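Local coordinates for protein ribonuclease J (Methanolobus psychrophilus R15, PDB 5HAB) that probably degrades RNA as an archaeal exoribonuclease of the beta-CASP metallo-beta-lactamase family, at residues B[344-358]-B[383-397]. The protein carries 1 engineered substitution. Numbering follows the deposited sequence.
Sequences GHQGEPGAVLGRIAN and TQANRYALETKLKMK. With SO4 (sulfate ion), chain I; nucleotides of chain D.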
loop_
_atom_site.group_PDB
_atom_site.type_symbol
_atom_site.label_atom_id
_atom_site.label_comp_id
_atom_site.label_asym_id
_atom_site.label_seq_id
_atom_site.Cartn_x
_atom_site.Cartn_y
_atom_site.Cartn_z
ATOM N N GLY B 344 -4.300 -11.886 -24.416
ATOM C CA GLY B 344 -5.171 -10.910 -23.784
ATOM C C GLY B 344 -5.111 -10.820 -22.269
ATOM O O GLY B 344 -6.051 -10.338 -21.634
ATOM N N HIS B 345 -3.993 -11.247 -21.692
ATOM C CA HIS B 345 -3.834 -11.280 -20.240
ATOM C C HIS B 345 -3.816 -9.890 -19.602
ATOM O O HIS B 345 -4.041 -9.759 -18.404
ATOM C CB HIS B 345 -2.551 -12.021 -19.870
ATOM C CG HIS B 345 -1.340 -11.509 -20.580
ATOM N ND1 HIS B 345 -0.612 -10.432 -20.124
ATOM C CD2 HIS B 345 -0.736 -11.916 -21.720
ATOM C CE1 HIS B 345 0.391 -10.200 -20.952
ATOM N NE2 HIS B 345 0.341 -11.089 -21.927
ATOM N N GLN B 346 -3.544 -8.857 -20.391
ATOM C CA GLN B 346 -3.565 -7.494 -19.865
ATOM C C GLN B 346 -4.861 -6.786 -20.238
ATOM O O GLN B 346 -4.988 -5.569 -20.079
ATOM C CB GLN B 346 -2.359 -6.697 -20.366
ATOM C CG GLN B 346 -1.037 -7.254 -19.890
ATOM C CD GLN B 346 -0.980 -7.373 -18.378
ATOM O OE1 GLN B 346 -1.389 -6.462 -17.658
ATOM N NE2 GLN B 346 -0.474 -8.502 -17.888
ATOM N N GLY B 347 -5.824 -7.559 -20.729
ATOM C CA GLY B 347 -7.101 -7.013 -21.141
ATOM C C GLY B 347 -6.979 -6.098 -22.342
ATOM O O GLY B 347 -7.724 -5.125 -22.462
ATOM N N GLU B 348 -6.026 -6.407 -23.221
ATOM C CA GLU B 348 -5.835 -5.654 -24.455
ATOM C C GLU B 348 -7.136 -5.622 -25.244
ATOM O O GLU B 348 -7.727 -6.670 -25.509
ATOM C CB GLU B 348 -4.725 -6.271 -25.314
ATOM C CG GLU B 348 -3.348 -6.374 -24.661
ATOM C CD GLU B 348 -3.203 -7.594 -23.766
ATOM O OE1 GLU B 348 -4.210 -8.021 -23.167
ATOM O OE2 GLU B 348 -2.086 -8.147 -23.685
ATOM N N PRO B 349 -7.603 -4.417 -25.600
ATOM C CA PRO B 349 -8.778 -4.307 -26.466
ATOM C C PRO B 349 -8.508 -5.003 -27.793
ATOM O O PRO B 349 -7.507 -4.713 -28.448
ATOM C CB PRO B 349 -8.952 -2.795 -26.646
ATOM C CG PRO B 349 -8.204 -2.177 -25.506
ATOM C CD PRO B 349 -7.050 -3.099 -25.247
ATOM N N GLY B 350 -9.372 -5.937 -28.167
ATOM C CA GLY B 350 -9.219 -6.609 -29.439
ATOM C C GLY B 350 -8.632 -8.000 -29.335
ATOM O O GLY B 350 -8.764 -8.797 -30.258
ATOM N N ALA B 351 -7.979 -8.295 -28.217
ATOM C CA ALA B 351 -7.442 -9.629 -27.996
ATOM C C ALA B 351 -8.584 -10.633 -27.835
ATOM O O ALA B 351 -9.719 -10.244 -27.565
ATOM C CB ALA B 351 -6.536 -9.650 -26.776
ATOM N N VAL B 352 -8.283 -11.919 -27.994
ATOM C CA VAL B 352 -9.318 -12.948 -27.982
ATOM C C VAL B 352 -10.106 -12.960 -26.679
ATOM O O VAL B 352 -11.334 -12.974 -26.707
ATOM C CB VAL B 352 -8.727 -14.350 -28.240
ATOM C CG1 VAL B 352 -9.835 -15.376 -28.208
ATOM C CG2 VAL B 352 -8.045 -14.409 -29.598
ATOM N N LEU B 353 -9.409 -12.909 -25.548
ATOM C CA LEU B 353 -10.071 -13.008 -24.248
ATOM C C LEU B 353 -10.963 -11.797 -24.003
ATOM O O LEU B 353 -12.058 -11.918 -23.445
ATOM C CB LEU B 353 -9.043 -13.151 -23.121
ATOM C CG LEU B 353 -9.622 -13.436 -21.731
ATOM C CD1 LEU B 353 -10.558 -14.636 -21.781
ATOM C CD2 LEU B 353 -8.509 -13.668 -20.712
ATOM N N GLY B 354 -10.493 -10.629 -24.428
ATOM C CA GLY B 354 -11.273 -9.411 -24.310
ATOM C C GLY B 354 -12.533 -9.452 -25.153
ATOM O O GLY B 354 -13.539 -8.826 -24.821
ATOM N N ARG B 355 -12.475 -10.192 -26.254
ATOM C CA ARG B 355 -13.617 -10.301 -27.152
ATOM C C ARG B 355 -14.602 -11.325 -26.598
ATOM O O ARG B 355 -15.818 -11.150 -26.701
ATOM C CB ARG B 355 -13.156 -10.670 -28.567
ATOM C CG ARG B 355 -12.849 -9.447 -29.432
ATOM C CD ARG B 355 -12.014 -9.784 -30.666
ATOM N NE ARG B 355 -12.406 -11.049 -31.278
ATOM C CZ ARG B 355 -13.485 -11.209 -32.035
ATOM N NH1 ARG B 355 -14.284 -10.178 -32.286
ATOM N NH2 ARG B 355 -13.765 -12.403 -32.544
ATOM N N ILE B 356 -14.072 -12.387 -25.998
ATOM C CA ILE B 356 -14.903 -13.370 -25.310
ATOM C C ILE B 356 -15.661 -12.698 -24.169
ATOM O O ILE B 356 -16.847 -12.960 -23.954
ATOM C CB ILE B 356 -14.062 -14.537 -24.776
ATOM C CG1 ILE B 356 -13.500 -15.372 -25.925
ATOM C CG2 ILE B 356 -14.883 -15.408 -23.830
ATOM C CD1 ILE B 356 -12.778 -16.614 -25.452
ATOM N N ALA B 357 -14.973 -11.816 -23.450
ATOM C CA ALA B 357 -15.560 -11.145 -22.297
ATOM C C ALA B 357 -16.680 -10.192 -22.698
ATOM O O ALA B 357 -17.603 -9.945 -21.920
ATOM C CB ALA B 357 -14.489 -10.398 -21.524
ATOM N N ASN B 358 -16.604 -9.660 -23.913
ATOM C CA ASN B 358 -17.629 -8.736 -24.387
ATOM C C ASN B 358 -18.763 -9.476 -25.088
ATOM O O ASN B 358 -19.731 -8.859 -25.528
ATOM C CB ASN B 358 -17.026 -7.700 -25.338
ATOM C CG ASN B 358 -16.329 -6.576 -24.607
ATOM O OD1 ASN B 358 -15.200 -6.215 -24.937
ATOM N ND2 ASN B 358 -16.995 -6.015 -23.604
ATOM N N THR B 383 -3.055 -0.392 -18.047
ATOM C CA THR B 383 -3.202 -1.835 -18.132
ATOM C C THR B 383 -3.941 -2.385 -16.913
ATOM O O THR B 383 -4.613 -3.412 -17.003
ATOM C CB THR B 383 -1.841 -2.532 -18.268
ATOM O OG1 THR B 383 -0.988 -2.136 -17.187
ATOM C CG2 THR B 383 -1.196 -2.153 -19.581
ATOM N N GLN B 384 -3.817 -1.700 -15.780
ATOM C CA GLN B 384 -4.572 -2.088 -14.595
ATOM C C GLN B 384 -6.061 -1.831 -14.838
ATOM O O GLN B 384 -6.902 -2.622 -14.419
ATOM C CB GLN B 384 -4.079 -1.338 -13.348
ATOM C CG GLN B 384 -2.682 -1.757 -12.870
ATOM C CD GLN B 384 -2.139 -0.869 -11.756
ATOM O OE1 GLN B 384 -2.379 0.340 -11.732
ATOM N NE2 GLN B 384 -1.384 -1.467 -10.840
ATOM N N ALA B 385 -6.383 -0.744 -15.535
ATOM C CA ALA B 385 -7.767 -0.490 -15.933
ATOM C C ALA B 385 -8.265 -1.582 -16.876
ATOM O O ALA B 385 -9.310 -2.183 -16.634
ATOM C CB ALA B 385 -7.907 0.873 -16.583
ATOM N N ASN B 386 -7.516 -1.858 -17.939
ATOM C CA ASN B 386 -7.984 -2.858 -18.897
ATOM C C ASN B 386 -8.179 -4.219 -18.219
ATOM O O ASN B 386 -9.162 -4.925 -18.489
ATOM C CB ASN B 386 -7.017 -2.982 -20.079
ATOM C CG ASN B 386 -6.948 -1.714 -20.906
ATOM O OD1 ASN B 386 -7.955 -1.036 -21.103
ATOM N ND2 ASN B 386 -5.760 -1.395 -21.405
ATOM N N ARG B 387 -7.267 -4.566 -17.315
ATOM C CA ARG B 387 -7.366 -5.829 -16.589
ATOM C C ARG B 387 -8.582 -5.838 -15.674
ATOM O O ARG B 387 -9.285 -6.842 -15.577
ATOM C CB ARG B 387 -6.106 -6.089 -15.767
ATOM C CG ARG B 387 -5.239 -7.201 -16.308
ATOM C CD ARG B 387 -5.934 -8.552 -16.242
ATOM N NE ARG B 387 -5.477 -9.346 -15.106
ATOM C CZ ARG B 387 -4.356 -10.059 -15.105
ATOM N NH1 ARG B 387 -3.562 -10.052 -16.167
ATOM N NH2 ARG B 387 -4.013 -10.759 -14.033
ATOM N N TYR B 388 -8.831 -4.713 -15.011
ATOM C CA TYR B 388 -9.982 -4.606 -14.126
ATOM C C TYR B 388 -11.286 -4.786 -14.900
ATOM O O TYR B 388 -12.157 -5.537 -14.470
ATOM C CB TYR B 388 -9.979 -3.266 -13.386
ATOM C CG TYR B 388 -11.256 -2.985 -12.624
ATOM C CD1 TYR B 388 -11.484 -3.552 -11.378
ATOM C CD2 TYR B 388 -12.233 -2.147 -13.148
ATOM C CE1 TYR B 388 -12.652 -3.293 -10.680
ATOM C CE2 TYR B 388 -13.400 -1.882 -12.460
ATOM C CZ TYR B 388 -13.606 -2.458 -11.226
ATOM O OH TYR B 388 -14.767 -2.194 -10.540
ATOM N N ALA B 389 -11.419 -4.109 -16.037
ATOM C CA ALA B 389 -12.627 -4.227 -16.854
ATOM C C ALA B 389 -12.814 -5.664 -17.356
ATOM O O ALA B 389 -13.914 -6.230 -17.265
ATOM C CB ALA B 389 -12.575 -3.254 -18.024
ATOM N N LEU B 390 -11.732 -6.253 -17.863
ATOM C CA LEU B 390 -11.771 -7.631 -18.341
ATOM C C LEU B 390 -12.243 -8.586 -17.242
ATOM O O LEU B 390 -13.183 -9.368 -17.432
ATOM C CB LEU B 390 -10.391 -8.067 -18.844
ATOM C CG LEU B 390 -10.294 -9.527 -19.294
ATOM C CD1 LEU B 390 -11.034 -9.730 -20.614
ATOM C CD2 LEU B 390 -8.851 -9.981 -19.404
ATOM N N GLU B 391 -11.591 -8.506 -16.088
ATOM C CA GLU B 391 -11.878 -9.405 -14.979
ATOM C C GLU B 391 -13.285 -9.203 -14.442
ATOM O O GLU B 391 -13.972 -10.172 -14.141
ATOM C CB GLU B 391 -10.856 -9.212 -13.860
ATOM C CG GLU B 391 -9.672 -10.152 -13.961
ATOM C CD GLU B 391 -8.678 -9.957 -12.836
ATOM O OE1 GLU B 391 -7.514 -9.616 -13.133
ATOM O OE2 GLU B 391 -9.052 -10.164 -11.661
ATOM N N THR B 392 -13.710 -7.948 -14.331
ATOM C CA THR B 392 -15.063 -7.626 -13.887
ATOM C C THR B 392 -16.099 -8.254 -14.817
ATOM O O THR B 392 -17.082 -8.828 -14.349
ATOM C CB THR B 392 -15.300 -6.106 -13.813
ATOM O OG1 THR B 392 -14.375 -5.520 -12.893
ATOM C CG2 THR B 392 -16.721 -5.803 -13.350
ATOM N N LYS B 393 -15.881 -8.153 -16.129
ATOM C CA LYS B 393 -16.807 -8.770 -17.086
ATOM C C LYS B 393 -16.837 -10.296 -16.951
ATOM O O LYS B 393 -17.918 -10.909 -16.864
ATOM C CB LYS B 393 -16.437 -8.371 -18.517
ATOM C CG LYS B 393 -16.680 -6.898 -18.811
ATOM C CD LYS B 393 -16.080 -6.488 -20.140
ATOM C CE LYS B 393 -16.115 -4.980 -20.295
ATOM N NZ LYS B 393 -15.362 -4.518 -21.494
ATOM N N LEU B 394 -15.650 -10.901 -16.907
ATOM C CA LEU B 394 -15.546 -12.352 -16.794
ATOM C C LEU B 394 -16.207 -12.883 -15.514
ATOM O O LEU B 394 -16.908 -13.890 -15.544
ATOM C CB LEU B 394 -14.079 -12.776 -16.849
ATOM C CG LEU B 394 -13.380 -12.513 -18.186
ATOM C CD1 LEU B 394 -11.887 -12.773 -18.079
ATOM C CD2 LEU B 394 -13.995 -13.352 -19.289
ATOM N N LYS B 395 -15.990 -12.201 -14.394
ATOM C CA LYS B 395 -16.597 -12.609 -13.129
ATOM C C LYS B 395 -18.100 -12.363 -13.144
ATOM O O LYS B 395 -18.860 -13.138 -12.569
ATOM C CB LYS B 395 -15.953 -11.895 -11.935
ATOM C CG LYS B 395 -14.629 -12.504 -11.506
ATOM C CD LYS B 395 -14.039 -11.800 -10.289
ATOM C CE LYS B 395 -13.637 -10.370 -10.607
ATOM N NZ LYS B 395 -12.841 -9.757 -9.505
ATOM N N MET B 396 -18.533 -11.288 -13.798
ATOM C CA MET B 396 -19.964 -11.008 -13.875
ATOM C C MET B 396 -20.647 -12.066 -14.724
ATOM O O MET B 396 -21.863 -12.231 -14.649
ATOM C CB MET B 396 -20.239 -9.616 -14.448
ATOM C CG MET B 396 -20.082 -8.485 -13.445
ATOM S SD MET B 396 -20.375 -6.856 -14.171
ATOM C CE MET B 396 -19.999 -7.160 -15.900
ATOM N N LYS B 397 -19.864 -12.802 -15.509
ATOM C CA LYS B 397 -20.427 -13.953 -16.212
ATOM C C LYS B 397 -20.117 -15.259 -15.481
ATOM O O LYS B 397 -20.308 -16.346 -16.027
ATOM C CB LYS B 397 -19.911 -14.025 -17.651
ATOM C CG LYS B 397 -20.456 -12.942 -18.582
ATOM C CD LYS B 397 -20.235 -13.316 -20.045
ATOM C CE LYS B 397 -20.742 -12.240 -20.996
ATOM N NZ LYS B 397 -19.918 -11.002 -20.913
HETATM S S SO4 I . -16.541 -4.522 -8.074
HETATM O O1 SO4 I . -16.210 -5.872 -7.620
HETATM O O2 SO4 I . -15.410 -3.618 -7.860
HETATM O O3 SO4 I . -16.855 -4.553 -9.502
HETATM O O4 SO4 I . -17.704 -4.041 -7.334
ATOM P P A D 4 0.717 -10.028 -27.348
ATOM O OP1 A D 4 0.178 -11.250 -26.695
ATOM O OP2 A D 4 1.764 -10.158 -28.394
ATOM O "O5'" A D 4 -0.496 -9.197 -27.963
ATOM C "C5'" A D 4 -1.825 -9.691 -27.895
ATOM C "C4'" A D 4 -2.838 -8.636 -28.260
ATOM O "O4'" A D 4 -2.272 -7.311 -28.102
ATOM C "C3'" A D 4 -3.335 -8.654 -29.697
ATOM O "O3'" A D 4 -4.315 -9.658 -29.914
ATOM C "C2'" A D 4 -3.853 -7.230 -29.885
ATOM O "O2'" A D 4 -5.151 -7.082 -29.327
ATOM C "C1'" A D 4 -2.862 -6.426 -29.033
ATOM N N9 A D 4 -1.798 -5.783 -29.833
ATOM C C8 A D 4 -0.520 -6.231 -30.070
ATOM N N7 A D 4 0.196 -5.423 -30.819
ATOM C C5 A D 4 -0.666 -4.370 -31.095
ATOM C C6 A D 4 -0.513 -3.187 -31.842
ATOM N N6 A D 4 0.612 -2.850 -32.480
ATOM N N1 A D 4 -1.570 -2.346 -31.917
ATOM C C2 A D 4 -2.700 -2.680 -31.280
ATOM N N3 A D 4 -2.965 -3.760 -30.548
ATOM C C4 A D 4 -1.896 -4.578 -30.493
ATOM P P A D 3 5.970 -8.471 -25.428
ATOM O OP1 A D 3 5.842 -9.673 -26.292
ATOM O OP2 A D 3 7.321 -7.990 -25.046
ATOM O "O5'" A D 3 5.210 -7.257 -26.129
ATOM C "C5'" A D 3 3.975 -7.455 -26.807
ATOM C "C4'" A D 3 2.794 -7.195 -25.905
ATOM O "O4'" A D 3 2.589 -5.770 -25.728
ATOM C "C3'" A D 3 1.450 -7.701 -26.400
ATOM O "O3'" A D 3 1.275 -9.087 -26.174
ATOM C "C2'" A D 3 0.459 -6.833 -25.631
ATOM O "O2'" A D 3 0.277 -7.329 -24.312
ATOM C "C1'" A D 3 1.213 -5.502 -25.546
ATOM N N9 A D 3 0.757 -4.519 -26.551
ATOM C C8 A D 3 1.270 -4.235 -27.794
ATOM N N7 A D 3 0.617 -3.288 -28.430
ATOM C C5 A D 3 -0.392 -2.923 -27.546
ATOM C C6 A D 3 -1.430 -1.970 -27.616
ATOM N N6 A D 3 -1.638 -1.169 -28.664
ATOM N N1 A D 3 -2.262 -1.866 -26.554
ATOM C C2 A D 3 -2.061 -2.664 -25.498
ATOM N N3 A D 3 -1.126 -3.592 -25.315
ATOM C C4 A D 3 -0.315 -3.673 -26.386
HETATM O O HOH W 1 -3.792 -3.394 -22.023
HETATM O O HOH W 2 -10.665 -4.484 -20.968
#
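L390 reaches from helix 383-396 into the bend of segment 344-358, a worked example of how the beta-CASP domain of an RNase J packs an RNA-binding loop and two helices on one side of its parallel sheet. The tight half is apolar. With CG anti to the backbone N (chi1 177°), the L390 side chain forks: CD1 lies 3.6 Å from A357 CB and also meets G354 CA, while CD2 turns to G347 CA and the carbonyl oxygen of G344. L353 crosses L390 at about a right angle, CD2 to CD2, and both leucines rest on F373 of strand 370-374. A357 CB, aimed at the longer helix, drops between L390 CD1 and L394 CD2. The helix axes pass 9.5 Å apart at 46°.

At G347 the backbones themselves close in, its CA only 4.7 Å from that of R387. R387, bent at chi2 and chi3, has NH1 modelled implausibly close to H345 O, so the length of that bond is doubtful; its NE forms a salt bridge with E391 OE1 (2.8 Å), whose anti lone pair it meets in the guanidinium plane, and NH2 forms another with D403. Beside it, Q346 NE2 donates to H345 ND1 in the imidazole plane and to the carbonyl of N376. On the RNA side of the same loop, E348 OE2 accepts a hydrogen bond from O2' of A3 of chain D.

On the other flank N386 CB still sits 3.3 Å from both Q346 O and G347 O, but the polar ends beyond are looser and wetter. One water bridges N386 ND2 and the Q346 carbonyl, and K393 sends NZ to I64 of the second subunit. At the far end K397 NZ donates to A357 O over 2.7 Å, arriving 37° above the carbonyl plane.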